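Local coordinates for protein poly-gamma-glutamate hydrolase (Bacillus phage phiNIT1, PDB 3A9L) that hydrolyses the gamma-glutamyl linkages of bacterial poly-gamma-glutamate as a zinc-dependent peptidase, at residues Y105-L118 / A136-D148. Numbering follows the deposited sequence.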
loop_
_atom_site.group_PDB
_atom_site.type_symbol
_atom_site.label_atom_id
_atom_site.label_comp_id
_atom_site.label_asym_id
_atom_site.label_seq_id
_atom_site.Cartn_x
_atom_site.Cartn_y
_atom_site.Cartn_z
ATOM N N TYR A 105 8.562 4.200 -22.175
ATOM C CA TYR A 105 8.878 3.535 -23.444
ATOM C C TYR A 105 10.288 3.934 -23.846
ATOM O O TYR A 105 10.787 4.959 -23.382
ATOM C CB TYR A 105 7.808 3.806 -24.546
ATOM C CG TYR A 105 7.881 5.175 -25.190
ATOM C CD1 TYR A 105 8.664 5.394 -26.326
ATOM C CD2 TYR A 105 7.169 6.262 -24.661
ATOM C CE1 TYR A 105 8.739 6.670 -26.920
ATOM C CE2 TYR A 105 7.230 7.539 -25.255
ATOM C CZ TYR A 105 8.014 7.730 -26.379
ATOM O OH TYR A 105 8.084 8.980 -26.954
ATOM N N LYS A 106 10.933 3.103 -24.669
ATOM C CA LYS A 106 12.310 3.317 -25.084
ATOM C C LYS A 106 12.436 4.362 -26.195
ATOM O O LYS A 106 11.907 4.214 -27.305
ATOM C CB LYS A 106 12.965 1.992 -25.509
ATOM C CG LYS A 106 14.506 1.980 -25.415
ATOM C CD LYS A 106 15.005 0.567 -25.110
ATOM C CE LYS A 106 16.430 0.553 -24.598
ATOM N NZ LYS A 106 17.379 1.122 -25.590
ATOM N N ASP A 107 13.085 5.455 -25.846
ATOM C CA ASP A 107 13.578 6.391 -26.841
ATOM C C ASP A 107 14.527 7.232 -26.054
ATOM O O ASP A 107 14.117 8.170 -25.390
ATOM C CB ASP A 107 12.481 7.255 -27.473
ATOM C CG ASP A 107 13.012 8.131 -28.602
ATOM O OD1 ASP A 107 14.231 8.029 -28.925
ATOM O OD2 ASP A 107 12.225 8.923 -29.161
ATOM N N ASP A 108 15.798 6.861 -26.104
ATOM C CA ASP A 108 16.833 7.609 -25.408
ATOM C C ASP A 108 17.180 8.891 -26.156
ATOM O O ASP A 108 17.992 9.697 -25.684
ATOM C CB ASP A 108 18.098 6.755 -25.295
ATOM C CG ASP A 108 17.957 5.614 -24.305
ATOM O OD1 ASP A 108 17.478 5.842 -23.178
ATOM O OD2 ASP A 108 18.380 4.487 -24.648
ATOM N N TYR A 109 16.584 9.071 -27.327
ATOM C CA TYR A 109 16.997 10.155 -28.215
ATOM C C TYR A 109 16.017 11.337 -28.312
ATOM O O TYR A 109 16.358 12.395 -28.843
ATOM C CB TYR A 109 17.377 9.588 -29.584
ATOM C CG TYR A 109 18.660 8.788 -29.518
ATOM C CD1 TYR A 109 19.902 9.425 -29.558
ATOM C CD2 TYR A 109 18.634 7.392 -29.401
ATOM C CE1 TYR A 109 21.091 8.696 -29.472
ATOM C CE2 TYR A 109 19.826 6.650 -29.321
ATOM C CZ TYR A 109 21.041 7.313 -29.351
ATOM O OH TYR A 109 22.208 6.603 -29.274
ATOM N N ASN A 110 14.807 11.160 -27.788
ATOM C CA ASN A 110 13.813 12.239 -27.791
ATOM C C ASN A 110 13.038 12.232 -26.525
ATOM O O ASN A 110 12.544 11.190 -26.121
ATOM C CB ASN A 110 12.778 12.067 -28.899
ATOM C CG ASN A 110 13.398 11.907 -30.221
ATOM O OD1 ASN A 110 13.769 12.887 -30.851
ATOM N ND2 ASN A 110 13.544 10.667 -30.659
ATOM N N LYS A 111 12.894 13.423 -25.954
ATOM C CA LYS A 111 11.960 13.668 -24.865
ATOM C C LYS A 111 10.543 13.869 -25.391
ATOM O O LYS A 111 10.253 14.847 -26.108
ATOM C CB LYS A 111 12.417 14.878 -24.052
ATOM C CG LYS A 111 13.735 14.645 -23.325
ATOM C CD LYS A 111 13.829 15.496 -22.052
ATOM C CE LYS A 111 13.708 16.989 -22.371
ATOM N NZ LYS A 111 14.222 17.814 -21.235
ATOM N N ASN A 112 9.665 12.935 -25.026
ATOM C CA ASN A 112 8.288 12.993 -25.425
ATOM C C ASN A 112 7.377 12.208 -24.504
ATOM O O ASN A 112 7.806 11.233 -23.871
ATOM C CB ASN A 112 8.141 12.483 -26.866
ATOM C CG ASN A 112 6.961 13.071 -27.546
ATOM O OD1 ASN A 112 6.264 13.885 -26.980
ATOM N ND2 ASN A 112 6.723 12.667 -28.783
ATOM N N THR A 113 6.120 12.635 -24.465
ATOM C CA THR A 113 5.048 11.923 -23.797
ATOM C C THR A 113 3.862 11.732 -24.756
ATOM O O THR A 113 3.389 12.699 -25.353
ATOM C CB THR A 113 4.582 12.666 -22.524
ATOM O OG1 THR A 113 5.686 12.756 -21.598
ATOM C CG2 THR A 113 3.418 11.923 -21.875
ATOM N N LEU A 114 3.413 10.475 -24.866
ATOM C CA LEU A 114 2.339 10.048 -25.753
ATOM C C LEU A 114 1.162 9.626 -24.889
ATOM O O LEU A 114 1.226 8.615 -24.159
ATOM C CB LEU A 114 2.801 8.897 -26.677
ATOM C CG LEU A 114 4.155 9.076 -27.398
ATOM C CD1 LEU A 114 4.615 7.781 -28.048
ATOM C CD2 LEU A 114 4.076 10.204 -28.437
ATOM N N VAL A 115 0.099 10.428 -24.955
ATOM C CA VAL A 115 -1.024 10.300 -24.028
ATOM C C VAL A 115 -2.235 9.691 -24.742
ATOM O O VAL A 115 -2.680 10.201 -25.771
ATOM C CB VAL A 115 -1.406 11.677 -23.438
ATOM C CG1 VAL A 115 -2.360 11.524 -22.251
ATOM C CG2 VAL A 115 -0.158 12.446 -23.013
ATOM N N GLY A 116 -2.768 8.612 -24.185
ATOM C CA GLY A 116 -3.975 8.017 -24.735
ATOM C C GLY A 116 -4.909 7.587 -23.642
ATOM O O GLY A 116 -4.877 8.126 -22.532
ATOM N N GLY A 117 -5.719 6.583 -23.936
ATOM C CA GLY A 117 -6.729 6.134 -23.006
ATOM C C GLY A 117 -8.088 6.609 -23.510
ATOM O O GLY A 117 -8.154 7.398 -24.461
ATOM N N LEU A 118 -9.167 6.139 -22.880
ATOM C CA LEU A 118 -10.533 6.501 -23.321
ATOM C C LEU A 118 -11.074 7.756 -22.651
ATOM O O LEU A 118 -12.054 8.330 -23.123
ATOM C CB LEU A 118 -11.517 5.319 -23.145
ATOM C CG LEU A 118 -11.306 4.145 -24.120
ATOM C CD1 LEU A 118 -12.069 2.936 -23.650
ATOM C CD2 LEU A 118 -11.636 4.522 -25.605
ATOM N N ALA A 136 7.209 18.334 -23.715
ATOM C CA ALA A 136 6.777 17.726 -24.951
ATOM C C ALA A 136 5.711 16.695 -24.647
ATOM O O ALA A 136 5.901 15.832 -23.791
ATOM C CB ALA A 136 7.961 17.087 -25.646
ATOM N N ALA A 137 4.576 16.816 -25.318
ATOM C CA ALA A 137 3.455 15.924 -25.099
ATOM C C ALA A 137 2.468 15.972 -26.255
ATOM O O ALA A 137 2.140 17.048 -26.778
ATOM C CB ALA A 137 2.772 16.248 -23.766
ATOM N N GLU A 138 2.002 14.802 -26.675
ATOM C CA GLU A 138 0.985 14.738 -27.736
ATOM C C GLU A 138 0.008 13.587 -27.537
ATOM O O GLU A 138 0.305 12.624 -26.810
ATOM C CB GLU A 138 1.646 14.612 -29.115
ATOM C CG GLU A 138 2.420 13.328 -29.259
ATOM C CD GLU A 138 3.353 13.352 -30.429
ATOM O OE1 GLU A 138 2.887 13.173 -31.578
ATOM O OE2 GLU A 138 4.548 13.554 -30.193
ATOM N N VAL A 139 -1.148 13.680 -28.196
ATOM C CA VAL A 139 -2.101 12.541 -28.284
ATOM C C VAL A 139 -1.437 11.394 -29.036
ATOM O O VAL A 139 -0.879 11.580 -30.104
ATOM C CB VAL A 139 -3.484 12.926 -28.912
ATOM C CG1 VAL A 139 -4.359 11.657 -29.215
ATOM C CG2 VAL A 139 -4.220 13.845 -28.005
ATOM N N ALA A 140 -1.445 10.221 -28.408
ATOM C CA ALA A 140 -0.920 9.002 -28.999
ATOM C C ALA A 140 -1.692 8.607 -30.278
ATOM O O ALA A 140 -2.925 8.700 -30.324
ATOM C CB ALA A 140 -1.008 7.904 -28.000
ATOM N N THR A 141 -0.953 8.091 -31.263
ATOM C CA THR A 141 -1.495 7.757 -32.604
ATOM C C THR A 141 -1.102 6.417 -33.260
ATOM O O THR A 141 -1.975 5.586 -33.479
ATOM C CB THR A 141 -1.209 8.845 -33.623
ATOM O OG1 THR A 141 0.206 9.121 -33.622
ATOM C CG2 THR A 141 -2.044 10.104 -33.317
ATOM N N ASP A 142 0.157 6.203 -33.647
ATOM C CA ASP A 142 0.475 4.869 -34.207
ATOM C C ASP A 142 0.371 3.745 -33.154
ATOM O O ASP A 142 -0.151 2.664 -33.433
ATOM C CB ASP A 142 1.800 4.766 -35.029
ATOM C CG ASP A 142 2.655 6.044 -35.035
ATOM O OD1 ASP A 142 3.089 6.536 -33.958
ATOM O OD2 ASP A 142 2.956 6.518 -36.159
ATOM N N ARG A 143 0.835 4.055 -31.943
ATOM C CA ARG A 143 1.028 3.125 -30.845
ATOM C C ARG A 143 0.532 3.784 -29.561
ATOM O O ARG A 143 0.371 5.021 -29.496
ATOM C CB ARG A 143 2.523 2.835 -30.686
ATOM C CG ARG A 143 3.333 4.103 -30.462
ATOM C CD ARG A 143 4.813 3.890 -30.254
ATOM N NE ARG A 143 5.512 5.177 -30.320
ATOM C CZ ARG A 143 6.820 5.354 -30.134
ATOM N NH1 ARG A 143 7.616 4.326 -29.838
ATOM N NH2 ARG A 143 7.338 6.576 -30.234
ATOM N N PHE A 144 0.300 2.967 -28.541
ATOM C CA PHE A 144 -0.022 3.457 -27.185
ATOM C C PHE A 144 -1.317 4.262 -27.091
ATOM O O PHE A 144 -1.466 5.108 -26.205
ATOM C CB PHE A 144 1.124 4.303 -26.640
ATOM C CG PHE A 144 2.445 3.583 -26.582
ATOM C CD1 PHE A 144 2.520 2.255 -26.174
ATOM C CD2 PHE A 144 3.608 4.237 -26.922
ATOM C CE1 PHE A 144 3.759 1.591 -26.122
ATOM C CE2 PHE A 144 4.849 3.584 -26.884
ATOM C CZ PHE A 144 4.924 2.268 -26.469
ATOM N N THR A 145 -2.243 4.024 -28.008
ATOM C CA THR A 145 -3.481 4.809 -28.018
ATOM C C THR A 145 -4.422 4.364 -26.906
ATOM O O THR A 145 -5.268 5.141 -26.454
ATOM C CB THR A 145 -4.257 4.748 -29.362
ATOM O OG1 THR A 145 -4.779 3.437 -29.551
ATOM C CG2 THR A 145 -3.386 5.136 -30.544
ATOM N N ALA A 146 -4.281 3.104 -26.490
ATOM C CA ALA A 146 -5.127 2.528 -25.419
ATOM C C ALA A 146 -6.618 2.878 -25.477
ATOM O O ALA A 146 -7.155 3.502 -24.562
ATOM C CB ALA A 146 -4.542 2.908 -24.051
ATOM N N THR A 147 -7.308 2.515 -26.556
ATOM C CA THR A 147 -8.741 2.788 -26.630
ATOM C C THR A 147 -9.556 1.501 -26.550
ATOM O O THR A 147 -10.719 1.494 -26.864
ATOM C CB THR A 147 -9.149 3.575 -27.904
ATOM O OG1 THR A 147 -8.837 2.797 -29.075
ATOM C CG2 THR A 147 -8.454 4.961 -27.929
ATOM N N ASP A 148 -8.909 0.420 -26.126
ATOM C CA ASP A 148 -9.523 -0.903 -25.989
ATOM C C ASP A 148 -9.999 -1.057 -24.581
ATOM O O ASP A 148 -9.581 -0.288 -23.739
ATOM C CB ASP A 148 -8.476 -1.975 -26.290
ATOM C CG ASP A 148 -7.291 -1.870 -25.387
ATOM O OD1 ASP A 148 -6.355 -1.059 -25.652
ATOM O OD2 ASP A 148 -7.292 -2.605 -24.396
HETATM O O HOH W 1 9.229 9.007 -29.181
HETATM O O HOH W 2 4.675 15.751 -28.320
HETATM O O HOH W 3 7.452 14.516 -22.454
HETATM O O HOH W 4 -0.432 6.519 -24.107
HETATM O O HOH W 5 -6.563 8.297 -26.608
#
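Tyr105 meets Arg143 and Phe144 near the zinc site, beside the parallel beta-alpha-beta unit in which strands 113-116 and 138-139, joined through helix 120-132, form one margin of the mixed sheet. Tyr105 CB packs on Phe144 CE2, while the extended Arg143 brings its guanidinium obliquely to the ring, NH2 3.6 Å from Tyr105 CE1.

Asn112, with CG anti to its own N (chi1 -153°), sends ND2 straight to Glu138 OE2 at 2.7 Å; OE2 lies in the amide plane but is approached on its anti side, 29° out of the carboxylate plane. A water joins Asn112 OD1 to the same OE2, which is thus gripped twice. Glu138 N and O then bond to Thr113 O and Val115 N, in parallel-strand fashion.

Leu114 shares a sheet face with Glu138. Its forked tip suits two neighbours: Leu114 CD2 lies along Glu138 CG at 3.6 Å, and CD1 fills the angle between Arg143 NE and the Phe144 ring edge. Val115, on the other face, packs against helix 120-132. At the strand end, side-chain-free Gly116 lets Phe144 O and Thr145 O come close; Gly117 suits a positive phi (106°), and its N donates to Thr145 O at 2.9 Å, from above the carbonyl plane.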